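Local coordinates for phosphate binding protein (Planctomyces limnophilus, PDB 4JWO) that probably binds phosphate as a PstS-family periplasmic-type binding protein and is thought to take part in phosphate transport across the cytoplasmic membrane, at residues A140-V146 against L282-L286; Y243-E248 against V319-K323; T291-L295 against L336-K341. The contacts are given in a common frame with arbitrary orientation. Numbering follows the deposited sequence.

Contact 1 (A140-V146 against L282-L286)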
# COMPACT_ATOMS: atom_id res chain seq x y z
N ALA A 140 3.63 -7.71 3.67
CA ALA A 140 4.06 -7.24 2.36
C ALA A 140 4.64 -5.86 2.49
O ALA A 140 4.52 -5.23 3.53
CB ALA A 140 2.86 -7.21 1.41
N ILE A 141 5.28 -5.40 1.43
CA ILE A 141 5.69 -4.02 1.32
C ILE A 141 5.00 -3.43 0.10
O ILE A 141 4.97 -4.06 -0.96
CB ILE A 141 7.22 -3.89 1.21
CG1 ILE A 141 7.88 -4.33 2.52
CG2 ILE A 141 7.61 -2.45 0.91
CD1 ILE A 141 9.41 -4.34 2.44
N ASP A 142 4.43 -2.24 0.25
CA ASP A 142 3.71 -1.57 -0.83
C ASP A 142 4.55 -0.40 -1.29
O ASP A 142 4.82 0.51 -0.50
CB ASP A 142 2.36 -1.08 -0.31
CG ASP A 142 1.48 -0.43 -1.39
OD1 ASP A 142 1.96 -0.21 -2.51
OD2 ASP A 142 0.30 -0.12 -1.10
N GLY A 143 5.00 -0.41 -2.54
CA GLY A 143 5.77 0.69 -3.08
C GLY A 143 5.10 1.33 -4.28
O GLY A 143 4.56 0.64 -5.14
N LEU A 144 5.11 2.66 -4.33
CA LEU A 144 4.60 3.40 -5.48
C LEU A 144 5.72 4.19 -6.12
O LEU A 144 6.59 4.70 -5.42
CB LEU A 144 3.55 4.41 -5.04
CG LEU A 144 2.26 3.90 -4.41
CD1 LEU A 144 1.30 5.07 -4.28
CD2 LEU A 144 1.65 2.77 -5.23
N THR A 145 5.64 4.34 -7.43
CA THR A 145 6.59 5.19 -8.15
C THR A 145 5.87 6.37 -8.78
O THR A 145 4.79 6.23 -9.35
CB THR A 145 7.31 4.44 -9.26
OG1 THR A 145 6.33 3.88 -10.15
CG2 THR A 145 8.17 3.33 -8.68
N VAL A 146 6.50 7.53 -8.69
CA VAL A 146 6.15 8.68 -9.51
C VAL A 146 7.05 8.64 -10.73
O VAL A 146 8.27 8.46 -10.61
CB VAL A 146 6.39 9.98 -8.74
CG1 VAL A 146 6.15 11.18 -9.64
CG2 VAL A 146 5.47 10.01 -7.52
N LEU A 282 6.74 6.88 0.02
CA LEU A 282 6.07 6.11 -1.02
C LEU A 282 6.37 4.61 -1.06
O LEU A 282 5.99 3.92 -1.99
CB LEU A 282 6.29 6.77 -2.39
CG LEU A 282 5.56 8.12 -2.52
CD1 LEU A 282 6.02 8.86 -3.77
CD2 LEU A 282 4.06 7.90 -2.56
N SER A 283 7.05 4.09 -0.03
CA SER A 283 6.97 2.66 0.24
C SER A 283 6.73 2.48 1.72
O SER A 283 7.19 3.28 2.54
CB SER A 283 8.20 1.88 -0.23
OG SER A 283 9.36 2.14 0.55
N ARG A 284 5.98 1.44 2.07
CA ARG A 284 5.66 1.19 3.47
C ARG A 284 5.23 -0.25 3.65
O ARG A 284 4.71 -0.87 2.72
CB ARG A 284 4.54 2.12 3.94
CG ARG A 284 3.19 1.86 3.28
CD ARG A 284 2.21 2.92 3.71
NE ARG A 284 0.94 2.83 3.00
CZ ARG A 284 -0.09 3.64 3.23
NH1 ARG A 284 0.01 4.61 4.13
NH2 ARG A 284 -1.21 3.49 2.54
N PRO A 285 5.42 -0.79 4.87
CA PRO A 285 5.01 -2.16 5.15
C PRO A 285 3.50 -2.26 5.32
O PRO A 285 2.86 -1.30 5.73
CB PRO A 285 5.72 -2.48 6.46
CG PRO A 285 5.91 -1.13 7.13
CD PRO A 285 6.12 -0.16 6.00
N LEU A 286 2.94 -3.42 4.98
CA LEU A 286 1.52 -3.69 5.17
C LEU A 286 1.34 -4.74 6.25
O LEU A 286 2.15 -5.67 6.36
CB LEU A 286 0.90 -4.17 3.88
CG LEU A 286 0.96 -3.21 2.69
CD1 LEU A 286 0.16 -3.78 1.53
CD2 LEU A 286 0.42 -1.84 3.11
O HOH W 1 -0.40 0.99 1.40
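Strands 140-146 and 283-286 pair antiparallel near the centre of the molecule, in a buried setting. This is consistent with the crossover strands of a type 2 periplasmic binding protein fold, which run from one lobe to the other. The short segments lie 4.5 Å apart axis to axis, at 152° between their directions.

Four backbone hydrogen bonds hold the pair. Leu286 N donates to Ala140 O (2.8 Å), Asp142 N to Arg284 O (2.8 Å), Arg284 N to Asp142 O (3.0 Å) and Leu144 N to Leu282 O (2.8 Å). Ala140-Leu286 and Asp142-Arg284 are hydrogen-bonded pairs. Ile141-Pro285 and Gly143-Ser283 are non-hydrogen-bonded pairs. Pro285 has no amide hydrogen to give, and its place in such a pair costs no bond between these strands. Gly143 and Ser283 come close, with CA atoms 4.0 Å apart. CA-H...O contacts fill the spaces between the bonds, the shortest from Ser283 CA to Asp142 O at 3.1 Å.

Side-chain packing is led by the two leucines of 282-286. Leu286 CD1 lies 4.4 Å from Ala140 CB and 3.9 Å from the methylene Asp142 CB. Leu282 CD1 meets Val146 CG2 at 4.0 Å, and Leu282 CD2 meets Leu144 CB at 4.3 Å. Helix 198-208 adds Val206 against Leu282 and Tyr202 against Leu144.

The polar side chains of Asp142 and Arg284 share one face with Ala140 and Leu286. Arg284 forms a salt bridge with Glu205 and a cation-pi contact with Tyr202. Water 1 joins Arg284 to Asp142: it accepts from Arg284 NE at 2.8 Å and donates to Asp142 OD2 at 2.8 Å.

Contact 2 (Y243-E248 against V319-K323); sequences YAYFAE and VKYIK. With SO4 (sulfate ion), chain D; FMT (formic acid), chain E.
Lys320 lays its side chain over the start of helix 243-247, past Ala244, so that its end lies near Tyr245 and Glu248. It is the C-prime residue of a Schellman motif that ends helix 310-318, with phi/psi 82/19: Tyr321 N bonds to Val316 O and Lys320 N to Glu317 O. The chain then extends through Tyr321 and Ile322. Residues 243-247 are helical, with Ala247 N bonded to Tyr243 O at 2.8 Å. The nearest CA pair is Ala244-Lys320, 5.9 Å apart. Ala244 CB lies 3.8 Å from Lys320 O and 4.1 Å from Lys320 CB.

Chi1 rotamers are m for Tyr245 and t for Tyr243; Lys320 is m, m, t, t. Lys320 CE sits 3.7 Å from Tyr245 OH. Tyr243 CD2 meets Ile322 CD1 at 4.3 Å, beside Ile274 of helix 271-275. Glu248 OE2 and Lys320 NZ form a long salt bridge of 4.0 Å. Water 2 donates to Lys320 O (2.7 Å) and weakly accepts from Ala244 N (3.3 Å).

This surface contact joins the short helix after strand 237-242 to the loop before helix 326-340. A sulfate, probably from the crystallisation liquor, bridges it: Tyr245 OH donates to O3 at 2.8 Å, and Lys320 NZ to O2 at 2.7 Å.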
# COMPACT_ATOMS: atom_id res chain seq x y z
N TYR A 243 4.92 0.15 -7.94
CA TYR A 243 6.31 -0.07 -8.34
C TYR A 243 6.46 -1.17 -9.40
O TYR A 243 7.31 -1.06 -10.29
CB TYR A 243 7.17 -0.37 -7.10
CG TYR A 243 8.57 -0.77 -7.45
CD1 TYR A 243 9.54 0.19 -7.72
CD2 TYR A 243 8.93 -2.11 -7.54
CE1 TYR A 243 10.83 -0.18 -8.06
CE2 TYR A 243 10.22 -2.48 -7.88
CZ TYR A 243 11.16 -1.51 -8.14
OH TYR A 243 12.44 -1.89 -8.49
N ALA A 244 5.65 -2.22 -9.30
CA ALA A 244 5.78 -3.36 -10.22
C ALA A 244 5.61 -2.91 -11.65
O ALA A 244 6.30 -3.40 -12.55
CB ALA A 244 4.77 -4.45 -9.87
N TYR A 245 4.72 -1.95 -11.88
CA TYR A 245 4.49 -1.46 -13.23
C TYR A 245 5.61 -0.54 -13.72
O TYR A 245 5.88 -0.47 -14.91
CB TYR A 245 3.10 -0.81 -13.34
CG TYR A 245 1.97 -1.83 -13.36
CD1 TYR A 245 1.60 -2.45 -14.54
CD2 TYR A 245 1.29 -2.18 -12.19
CE1 TYR A 245 0.58 -3.39 -14.58
CE2 TYR A 245 0.26 -3.12 -12.22
CZ TYR A 245 -0.09 -3.72 -13.42
OH TYR A 245 -1.10 -4.65 -13.47
N PHE A 246 6.30 0.13 -12.80
CA PHE A 246 7.51 0.83 -13.21
C PHE A 246 8.61 -0.17 -13.56
O PHE A 246 9.25 -0.06 -14.61
CB PHE A 246 8.04 1.80 -12.13
CG PHE A 246 9.46 2.23 -12.38
CD1 PHE A 246 9.77 3.13 -13.41
CD2 PHE A 246 10.51 1.68 -11.65
CE1 PHE A 246 11.08 3.49 -13.67
CE2 PHE A 246 11.83 2.04 -11.92
CZ PHE A 246 12.11 2.94 -12.92
N ALA A 247 8.84 -1.13 -12.66
CA ALA A 247 9.98 -2.02 -12.78
C ALA A 247 9.99 -2.77 -14.10
O ALA A 247 11.04 -2.95 -14.72
CB ALA A 247 10.02 -3.01 -11.61
N GLU A 248 8.81 -3.17 -14.55
CA GLU A 248 8.75 -3.98 -15.76
C GLU A 248 8.79 -3.13 -17.02
O GLU A 248 8.89 -3.65 -18.13
CB GLU A 248 7.49 -4.84 -15.75
CG GLU A 248 6.25 -4.02 -15.88
CD GLU A 248 4.98 -4.85 -15.76
OE1 GLU A 248 3.96 -4.43 -16.33
OE2 GLU A 248 5.02 -5.90 -15.08
N VAL A 319 -0.37 -10.08 -6.66
CA VAL A 319 -1.20 -8.88 -6.67
C VAL A 319 -0.34 -7.62 -6.74
O VAL A 319 -0.79 -6.52 -6.44
CB VAL A 319 -2.17 -8.82 -5.46
CG1 VAL A 319 -3.13 -10.01 -5.49
CG2 VAL A 319 -1.38 -8.77 -4.16
N LYS A 320 0.93 -7.82 -7.12
CA LYS A 320 1.85 -6.75 -7.52
C LYS A 320 2.52 -6.02 -6.36
O LYS A 320 3.06 -4.92 -6.54
CB LYS A 320 1.19 -5.76 -8.49
CG LYS A 320 0.60 -6.40 -9.75
CD LYS A 320 1.66 -6.95 -10.68
CE LYS A 320 1.04 -7.28 -12.03
NZ LYS A 320 2.07 -7.66 -13.05
N TYR A 321 2.52 -6.64 -5.18
CA TYR A 321 3.24 -6.10 -4.04
C TYR A 321 4.62 -6.74 -3.93
O TYR A 321 4.97 -7.63 -4.71
CB TYR A 321 2.45 -6.30 -2.74
CG TYR A 321 1.23 -5.41 -2.59
CD1 TYR A 321 1.26 -4.08 -2.97
CD2 TYR A 321 0.05 -5.91 -2.05
CE1 TYR A 321 0.13 -3.26 -2.83
CE2 TYR A 321 -1.07 -5.09 -1.90
CZ TYR A 321 -1.02 -3.77 -2.29
OH TYR A 321 -2.14 -2.98 -2.14
N ILE A 322 5.40 -6.27 -2.97
CA ILE A 322 6.75 -6.77 -2.73
C ILE A 322 6.71 -7.71 -1.52
O ILE A 322 6.15 -7.36 -0.48
CB ILE A 322 7.71 -5.58 -2.46
CG1 ILE A 322 7.83 -4.71 -3.73
CG2 ILE A 322 9.05 -6.08 -1.98
CD1 ILE A 322 8.39 -3.32 -3.50
N LYS A 323 7.28 -8.90 -1.65
CA LYS A 323 7.22 -9.84 -0.54
C LYS A 323 8.19 -9.38 0.54
O LYS A 323 9.17 -8.69 0.25
CB LYS A 323 7.52 -11.28 -0.99
CG LYS A 323 8.94 -11.53 -1.42
CD LYS A 323 9.15 -12.99 -1.75
CE LYS A 323 10.59 -13.25 -2.19
NZ LYS A 323 10.82 -14.71 -2.39
S SO4 D . -0.65 -7.34 -15.71
O1 SO4 D . -0.93 -8.12 -16.92
O2 SO4 D . 0.78 -7.39 -15.43
O3 SO4 D . -1.02 -5.94 -15.91
O4 SO4 D . -1.42 -7.93 -14.61
C FMT E . 12.52 -4.92 -9.13
O1 FMT E . 13.19 -4.08 -9.73
O2 FMT E . 11.63 -5.59 -9.64
O HOH W 2 2.74 -2.51 -7.76
O HOH W 3 5.37 -7.07 -12.97

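Contact 3 (T291-L295 against L336-K341); sequences TKAKL and LADALK
Leu295 is the apolar centre, its CB directed at helix 326-340. Leu295 CD1 lies 3.7 Å from Ala339 CB, Leu295 CD2 3.9 Å from Leu336 CD1 and Leu295 CB 4.1 Å from Leu340 CD2. Rotamers are m, t for Leu295, t, p for Leu336 and m, t for Leu340. Ala301 of helix 298-308 also packs on Leu295 and Leu340. CA atoms are 5.7 Å apart for Lys292-Ala339 and 6.4 Å for Leu295-Leu340.

Residues 292-295 have helical phi/psi without the regular bonding, though Leu295 N reaches Thr291 O at 3.1 Å; 336-340 are helix. Farther out, water 4 donates to Lys292 O and Ala339 O, both at 2.7 Å. At the polar edge, Lys292 (t, t, t, p) reaches the C-terminal end, where Lys292 NZ donates to Ala339 O (3.2 Å) and to the terminal carboxylate at Lys341 O (3.1 Å). Lys294 N donates to Thr291 OG1 at 3.1 Å. The arrangement is an ST motif opening a helical turn after strand 283-291, with the end of the C-terminal helix packed against that turn.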
# COMPACT_ATOMS: atom_id res chain seq x y z
N THR A 291 -6.08 -11.43 17.04
CA THR A 291 -5.84 -11.47 18.48
C THR A 291 -5.41 -12.86 18.91
O THR A 291 -5.61 -13.83 18.18
CB THR A 291 -7.08 -11.02 19.28
OG1 THR A 291 -8.03 -12.08 19.34
CG2 THR A 291 -7.72 -9.80 18.64
N LYS A 292 -4.82 -12.95 20.09
CA LYS A 292 -4.38 -14.22 20.65
C LYS A 292 -5.58 -15.14 20.86
O LYS A 292 -5.51 -16.34 20.62
CB LYS A 292 -3.64 -13.98 21.97
CG LYS A 292 -2.93 -15.18 22.55
CD LYS A 292 -1.99 -14.75 23.67
CE LYS A 292 -1.45 -15.93 24.46
NZ LYS A 292 -0.55 -16.80 23.64
N ALA A 293 -6.70 -14.57 21.30
CA ALA A 293 -7.92 -15.34 21.52
C ALA A 293 -8.48 -15.92 20.22
O ALA A 293 -8.89 -17.08 20.18
CB ALA A 293 -8.97 -14.51 22.24
N LYS A 294 -8.49 -15.12 19.15
CA LYS A 294 -9.00 -15.58 17.87
C LYS A 294 -8.13 -16.69 17.29
O LYS A 294 -8.62 -17.56 16.57
CB LYS A 294 -9.10 -14.44 16.86
CG LYS A 294 -10.01 -13.29 17.26
CD LYS A 294 -11.46 -13.59 16.99
CE LYS A 294 -12.32 -12.36 17.27
NZ LYS A 294 -13.76 -12.63 16.98
N LEU A 295 -6.84 -16.65 17.61
CA LEU A 295 -5.89 -17.65 17.12
C LEU A 295 -6.11 -19.04 17.73
O LEU A 295 -5.53 -20.02 17.26
CB LEU A 295 -4.46 -17.17 17.33
CG LEU A 295 -4.03 -16.17 16.25
CD1 LEU A 295 -2.80 -15.38 16.66
CD2 LEU A 295 -3.77 -16.90 14.94
N LEU A 336 3.82 -15.97 15.26
CA LEU A 336 2.62 -16.79 15.19
C LEU A 336 2.74 -17.99 16.14
O LEU A 336 1.80 -18.32 16.87
CB LEU A 336 2.38 -17.26 13.75
CG LEU A 336 1.23 -18.24 13.56
CD1 LEU A 336 -0.08 -17.62 14.02
CD2 LEU A 336 1.14 -18.65 12.09
N ALA A 337 3.91 -18.62 16.15
CA ALA A 337 4.13 -19.78 17.00
C ALA A 337 3.93 -19.44 18.47
O ALA A 337 3.31 -20.21 19.21
CB ALA A 337 5.51 -20.35 16.76
N ASP A 338 4.44 -18.29 18.89
CA ASP A 338 4.29 -17.83 20.28
C ASP A 338 2.84 -17.58 20.65
O ASP A 338 2.41 -17.89 21.77
CB ASP A 338 5.07 -16.52 20.48
CG ASP A 338 6.50 -16.75 20.92
OD1 ASP A 338 6.85 -17.89 21.30
OD2 ASP A 338 7.28 -15.78 20.90
N ALA A 339 2.08 -17.02 19.72
CA ALA A 339 0.68 -16.65 19.95
C ALA A 339 -0.21 -17.87 20.09
O ALA A 339 -1.30 -17.79 20.66
CB ALA A 339 0.18 -15.74 18.83
N LEU A 340 0.24 -19.01 19.57
CA LEU A 340 -0.54 -20.24 19.60
C LEU A 340 -0.40 -21.00 20.91
O LEU A 340 -1.22 -21.86 21.23
CB LEU A 340 -0.16 -21.15 18.43
CG LEU A 340 -0.49 -20.62 17.04
CD1 LEU A 340 -0.04 -21.59 15.96
CD2 LEU A 340 -1.98 -20.35 16.93
N LYS A 341 0.65 -20.70 21.67
CA LYS A 341 0.88 -21.36 22.95
C LYS A 341 -0.19 -20.95 23.96
O LYS A 341 -0.84 -19.92 23.80
CB LYS A 341 2.26 -21.01 23.49
CG LYS A 341 3.41 -21.46 22.61
CD LYS A 341 4.73 -20.91 23.13
CE LYS A 341 5.91 -21.40 22.32
NZ LYS A 341 7.20 -20.82 22.80
OXT LYS A 341 -0.42 -21.64 24.96
O HOH W 4 -3.90 -18.48 20.81

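Strand 134-148 comes first and supplies 140-146. Contact 1 closes when the chain returns as 282-286, after a loop of 135 residues. Within that loop, 243-248 opens contact 2, which closes only at 319-323, so contacts 1 and 2 cross. They also touch: Gly143 O lies 2.9 Å from Tyr243 N, and Ile141 N 2.9 Å from Ile322 O, both probable hydrogen bonds. Strand 283-291 leads into 291-295, which opens contact 3. Contact 3 closes at the C terminus and crosses contact 2. Contact 1 pairs two central strands; contact 2 sets helix 243-247 beside the loop after helix 310-318; contact 3 secures the last helix about 28 Å from contact 1, centre to centre.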